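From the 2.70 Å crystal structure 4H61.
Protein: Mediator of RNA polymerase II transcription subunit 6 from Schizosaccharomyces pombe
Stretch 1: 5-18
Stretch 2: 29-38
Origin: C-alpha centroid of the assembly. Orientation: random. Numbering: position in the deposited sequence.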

# COMPACT_ATOMS: atom_id res chain seq x y z
N ASP A 5 -2.59 -7.35 -18.86
CA ASP A 5 -3.11 -7.95 -17.64
C ASP A 5 -2.01 -8.07 -16.60
O ASP A 5 -1.03 -8.79 -16.79
CB ASP A 5 -3.73 -9.31 -17.96
CG ASP A 5 -4.10 -10.11 -16.72
OD1 ASP A 5 -4.25 -9.53 -15.62
OD2 ASP A 5 -4.26 -11.34 -16.86
N LEU A 6 -2.18 -7.36 -15.49
CA LEU A 6 -1.15 -7.30 -14.46
C LEU A 6 -1.14 -8.53 -13.56
O LEU A 6 -0.27 -8.68 -12.71
CB LEU A 6 -1.30 -6.03 -13.63
CG LEU A 6 -1.20 -4.73 -14.44
CD1 LEU A 6 -1.48 -3.54 -13.55
CD2 LEU A 6 0.19 -4.60 -15.08
N THR A 7 -2.11 -9.42 -13.74
CA THR A 7 -2.12 -10.66 -12.96
C THR A 7 -1.21 -11.66 -13.62
O THR A 7 -1.10 -12.79 -13.17
CB THR A 7 -3.50 -11.30 -12.89
OG1 THR A 7 -3.87 -11.77 -14.20
CG2 THR A 7 -4.53 -10.31 -12.38
N SER A 8 -0.57 -11.26 -14.71
CA SER A 8 0.22 -12.20 -15.45
C SER A 8 1.69 -11.77 -15.57
O SER A 8 2.47 -12.36 -16.35
CB SER A 8 -0.39 -12.41 -16.83
OG SER A 8 -0.02 -11.36 -17.70
N ILE A 9 2.07 -10.75 -14.81
CA ILE A 9 3.47 -10.31 -14.86
C ILE A 9 4.15 -10.25 -13.50
O ILE A 9 3.50 -10.22 -12.46
CB ILE A 9 3.64 -8.94 -15.57
CG1 ILE A 9 2.91 -7.84 -14.80
CG2 ILE A 9 3.20 -8.98 -17.03
CD1 ILE A 9 3.36 -6.46 -15.22
N GLN A 10 5.47 -10.26 -13.53
CA GLN A 10 6.29 -9.97 -12.37
C GLN A 10 7.26 -8.88 -12.80
O GLN A 10 7.72 -8.86 -13.94
CB GLN A 10 7.09 -11.20 -11.95
CG GLN A 10 6.28 -12.31 -11.31
CD GLN A 10 7.15 -13.47 -10.86
OE1 GLN A 10 8.33 -13.53 -11.20
NE2 GLN A 10 6.57 -14.40 -10.10
N TRP A 11 7.57 -7.99 -11.88
CA TRP A 11 8.42 -6.86 -12.19
C TRP A 11 9.61 -6.89 -11.24
O TRP A 11 9.47 -7.29 -10.09
CB TRP A 11 7.60 -5.56 -12.05
CG TRP A 11 8.35 -4.27 -12.24
CD1 TRP A 11 8.54 -3.58 -13.41
CD2 TRP A 11 8.99 -3.48 -11.21
NE1 TRP A 11 9.26 -2.42 -13.18
CE2 TRP A 11 9.55 -2.34 -11.84
CE3 TRP A 11 9.15 -3.64 -9.83
CZ2 TRP A 11 10.25 -1.36 -11.12
CZ3 TRP A 11 9.84 -2.67 -9.12
CH2 TRP A 11 10.39 -1.55 -9.77
N ARG A 12 10.77 -6.52 -11.74
CA ARG A 12 11.97 -6.46 -10.91
C ARG A 12 12.96 -5.49 -11.52
O ARG A 12 13.31 -5.60 -12.70
CB ARG A 12 12.60 -7.85 -10.80
CG ARG A 12 13.84 -7.89 -9.93
CD ARG A 12 14.45 -9.28 -9.92
NE ARG A 12 15.76 -9.30 -9.27
CZ ARG A 12 16.10 -10.12 -8.28
NH1 ARG A 12 15.22 -11.01 -7.82
NH2 ARG A 12 17.31 -10.07 -7.75
N MET A 13 13.43 -4.54 -10.72
CA MET A 13 14.37 -3.53 -11.21
C MET A 13 15.66 -3.48 -10.38
O MET A 13 15.87 -2.55 -9.60
CB MET A 13 13.68 -2.16 -11.27
CG MET A 13 14.45 -1.10 -12.02
SD MET A 13 13.55 0.46 -12.19
CE MET A 13 12.52 0.11 -13.62
N PRO A 14 16.55 -4.47 -10.57
CA PRO A 14 17.77 -4.64 -9.77
C PRO A 14 18.66 -3.40 -9.72
O PRO A 14 19.35 -3.17 -8.72
CB PRO A 14 18.51 -5.77 -10.49
CG PRO A 14 17.46 -6.51 -11.24
CD PRO A 14 16.45 -5.47 -11.65
N GLU A 15 18.64 -2.61 -10.79
CA GLU A 15 19.49 -1.42 -10.90
C GLU A 15 19.07 -0.31 -9.94
O GLU A 15 19.85 0.58 -9.63
CB GLU A 15 19.52 -0.90 -12.35
CG GLU A 15 18.15 -0.57 -12.95
CD GLU A 15 17.44 -1.77 -13.57
OE1 GLU A 15 17.68 -2.91 -13.12
OE2 GLU A 15 16.63 -1.58 -14.51
N TRP A 16 17.83 -0.38 -9.46
CA TRP A 16 17.33 0.57 -8.48
C TRP A 16 17.72 0.09 -7.08
O TRP A 16 18.12 0.88 -6.22
CB TRP A 16 15.81 0.70 -8.60
CG TRP A 16 15.19 1.81 -7.80
CD1 TRP A 16 14.85 3.05 -8.26
CD2 TRP A 16 14.81 1.78 -6.42
NE1 TRP A 16 14.29 3.80 -7.24
CE2 TRP A 16 14.25 3.03 -6.11
CE3 TRP A 16 14.89 0.81 -5.42
CZ2 TRP A 16 13.78 3.35 -4.83
CZ3 TRP A 16 14.42 1.12 -4.15
CH2 TRP A 16 13.87 2.38 -3.87
N VAL A 17 17.59 -1.22 -6.87
CA VAL A 17 17.90 -1.83 -5.59
C VAL A 17 19.35 -1.59 -5.18
O VAL A 17 19.63 -1.22 -4.04
CB VAL A 17 17.61 -3.35 -5.61
CG1 VAL A 17 17.99 -3.98 -4.27
CG2 VAL A 17 16.14 -3.60 -5.93
N GLN A 18 20.26 -1.80 -6.13
CA GLN A 18 21.68 -1.56 -5.88
C GLN A 18 21.94 -0.09 -5.60
O GLN A 18 22.73 0.26 -4.72
CB GLN A 18 22.52 -2.04 -7.07
CG GLN A 18 22.62 -3.55 -7.19
CD GLN A 18 23.41 -3.99 -8.41
OE1 GLN A 18 23.30 -3.39 -9.48
NE2 GLN A 18 24.23 -5.03 -8.25
N LEU A 29 8.18 1.04 -0.55
CA LEU A 29 7.04 1.67 -1.20
C LEU A 29 7.52 2.54 -2.36
O LEU A 29 6.80 2.72 -3.34
CB LEU A 29 6.27 2.54 -0.20
CG LEU A 29 4.78 2.25 -0.00
CD1 LEU A 29 4.47 0.80 -0.34
CD2 LEU A 29 4.35 2.59 1.43
N GLU A 30 8.72 3.08 -2.25
CA GLU A 30 9.27 3.89 -3.33
C GLU A 30 9.60 2.99 -4.50
O GLU A 30 9.38 3.34 -5.66
CB GLU A 30 10.51 4.65 -2.87
CG GLU A 30 11.02 5.66 -3.88
CD GLU A 30 11.95 6.67 -3.25
OE1 GLU A 30 11.77 6.98 -2.05
OE2 GLU A 30 12.86 7.17 -3.96
N TYR A 31 10.15 1.82 -4.18
CA TYR A 31 10.42 0.78 -5.16
C TYR A 31 9.15 0.45 -5.91
O TYR A 31 9.11 0.44 -7.15
CB TYR A 31 10.92 -0.47 -4.43
CG TYR A 31 11.38 -1.61 -5.31
CD1 TYR A 31 12.23 -1.39 -6.39
CD2 TYR A 31 11.00 -2.92 -5.04
CE1 TYR A 31 12.67 -2.45 -7.18
CE2 TYR A 31 11.43 -3.98 -5.82
CZ TYR A 31 12.26 -3.74 -6.89
OH TYR A 31 12.69 -4.80 -7.67
N PHE A 32 8.10 0.19 -5.14
CA PHE A 32 6.80 -0.15 -5.68
C PHE A 32 6.32 0.93 -6.65
O PHE A 32 5.66 0.63 -7.64
CB PHE A 32 5.79 -0.35 -4.54
CG PHE A 32 4.44 -0.81 -4.99
CD1 PHE A 32 4.20 -2.16 -5.21
CD2 PHE A 32 3.41 0.10 -5.18
CE1 PHE A 32 2.96 -2.59 -5.63
CE2 PHE A 32 2.15 -0.32 -5.60
CZ PHE A 32 1.92 -1.67 -5.83
N SER A 33 6.68 2.18 -6.36
CA SER A 33 6.26 3.32 -7.19
C SER A 33 6.80 3.32 -8.62
O SER A 33 6.21 3.94 -9.50
CB SER A 33 6.63 4.63 -6.51
OG SER A 33 5.93 4.76 -5.29
N GLN A 34 7.92 2.65 -8.84
CA GLN A 34 8.51 2.62 -10.17
C GLN A 34 7.93 1.46 -10.99
O GLN A 34 8.31 1.25 -12.15
CB GLN A 34 10.04 2.52 -10.07
CG GLN A 34 10.69 3.66 -9.29
CD GLN A 34 10.61 5.01 -10.01
OE1 GLN A 34 10.94 5.13 -11.19
NE2 GLN A 34 10.17 6.04 -9.29
N SER A 35 6.99 0.74 -10.40
CA SER A 35 6.45 -0.47 -11.02
C SER A 35 5.09 -0.18 -11.65
O SER A 35 4.42 0.79 -11.28
CB SER A 35 6.30 -1.57 -9.97
OG SER A 35 5.08 -1.42 -9.26
N PRO A 36 4.68 -1.01 -12.62
CA PRO A 36 3.38 -0.84 -13.28
C PRO A 36 2.17 -1.18 -12.41
O PRO A 36 1.03 -1.13 -12.88
CB PRO A 36 3.44 -1.81 -14.47
CG PRO A 36 4.52 -2.79 -14.12
CD PRO A 36 5.51 -2.04 -13.28
N PHE A 37 2.41 -1.52 -11.15
CA PHE A 37 1.31 -1.79 -10.22
C PHE A 37 0.92 -0.49 -9.52
O PHE A 37 -0.20 -0.33 -9.01
CB PHE A 37 1.70 -2.87 -9.21
CG PHE A 37 2.08 -4.18 -9.86
CD1 PHE A 37 1.11 -4.94 -10.52
CD2 PHE A 37 3.39 -4.64 -9.83
CE1 PHE A 37 1.45 -6.14 -11.12
CE2 PHE A 37 3.74 -5.86 -10.43
CZ PHE A 37 2.77 -6.60 -11.08
N TYR A 38 1.86 0.45 -9.52
CA TYR A 38 1.63 1.75 -8.91
C TYR A 38 0.56 2.52 -9.67
O TYR A 38 0.37 2.30 -10.85
CB TYR A 38 2.95 2.52 -8.86
CG TYR A 38 2.89 3.81 -8.09
CD1 TYR A 38 2.56 3.81 -6.74
CD2 TYR A 38 3.17 5.02 -8.70
CE1 TYR A 38 2.51 4.99 -6.02
CE2 TYR A 38 3.12 6.21 -7.99
CZ TYR A 38 2.79 6.19 -6.65
OH TYR A 38 2.75 7.36 -5.94

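Stretch 1 is mostly loop and enters a helix at Pro14; stretch 2 leaves a helix after its first residues and ends in a type I beta turn from Ser35 to Tyr38. The two stretches run in opposing directions, so Leu6 lies across from Phe37, Trp11 from Ser35 and Trp16 from Tyr31, with CA atoms 7.4, 6.8 and 7.7 Å apart in those pairs. The two helices are themselves well separated, their axes coming no closer than 11.0 Å at 150°, close to antiparallel. Between the helices the space is occupied by the rings of Trp16 and Tyr31. Together the stretches bury 759 Å², both sides summed; Tyr31, Trp11 and Trp16 are the residues most covered by the other stretch, and Tyr31 and Phe37 are buried.

The turn is braced from within. Ser35 OG donates to Phe32 O at 2.7 Å and accepts from Phe37 N at 3.3 Å, while Tyr38 N bonds to Ser35 O at 3.1 Å. A small residue suits this site doubly: the hydroxyl ties down its own stretch, and the CB is free to press on a neighbour. That neighbour is Trp11. Ser35 CB sits over its six-membered ring, 3.6 Å from the centroid, and Pro36 CD over the five-membered ring, 3.7 Å from that centroid. Both are CH-pi contacts on one face of the indole, so two consecutive residues of the turn pave a single flat surface. Proline fits here because its ring offers CH groups on a rigid frame. Trp11 reaches this place with chi1 in t and its CA-to-CB bond directed toward stretch 2; its CZ2 lies 3.4 Å from Gln34 O.

Tyr31 is the hub on the helical side. Its CA-to-CB bond points sideways, but chi1 in t brings the end of the side chain nearer stretch 1. Trp11 CZ3 lies over one face of its ring, 3.4 Å from Tyr31 CE1, and the two aromatic planes meet obliquely at 50°. Trp16 also packs obliquely, with CE3 3.6 Å from Tyr31 CD1, and Val17 CG2 fills in at 3.9 Å from Tyr31 CE1. The phenol adds what a plain hydrocarbon ring could not: Met13 N donates to Tyr31 OH at 3.1 Å, with a nearly straight angle of 170°. This is the one hydrogen bond across the contact, and it falls on the N-cap residue of the helix that begins at Pro14. Around it the packing is otherwise largely apolar.

At the other end, the CA-to-CB bond of Phe37 points sideways, and with chi1 in m the end of the side chain comes nearer stretch 1. Leu6 O approaches the ring edge, 3.5 Å from Phe37 CE1, where the slightly positive ring hydrogens can favour an oxygen. Leu6 CB, 3.7 Å from Phe37 CE1, and Ile9 CG1, 3.9 Å from Phe37 CZ, add aliphatic packing. Ile9 also meets Pro36, CD1 to CG at 4.0 Å. The rule is economical: broad rings do most of the covering, Ser35 and Pro36 pave one face of Trp11, and one hydrogen bond joins Met13 N to Tyr31 OH.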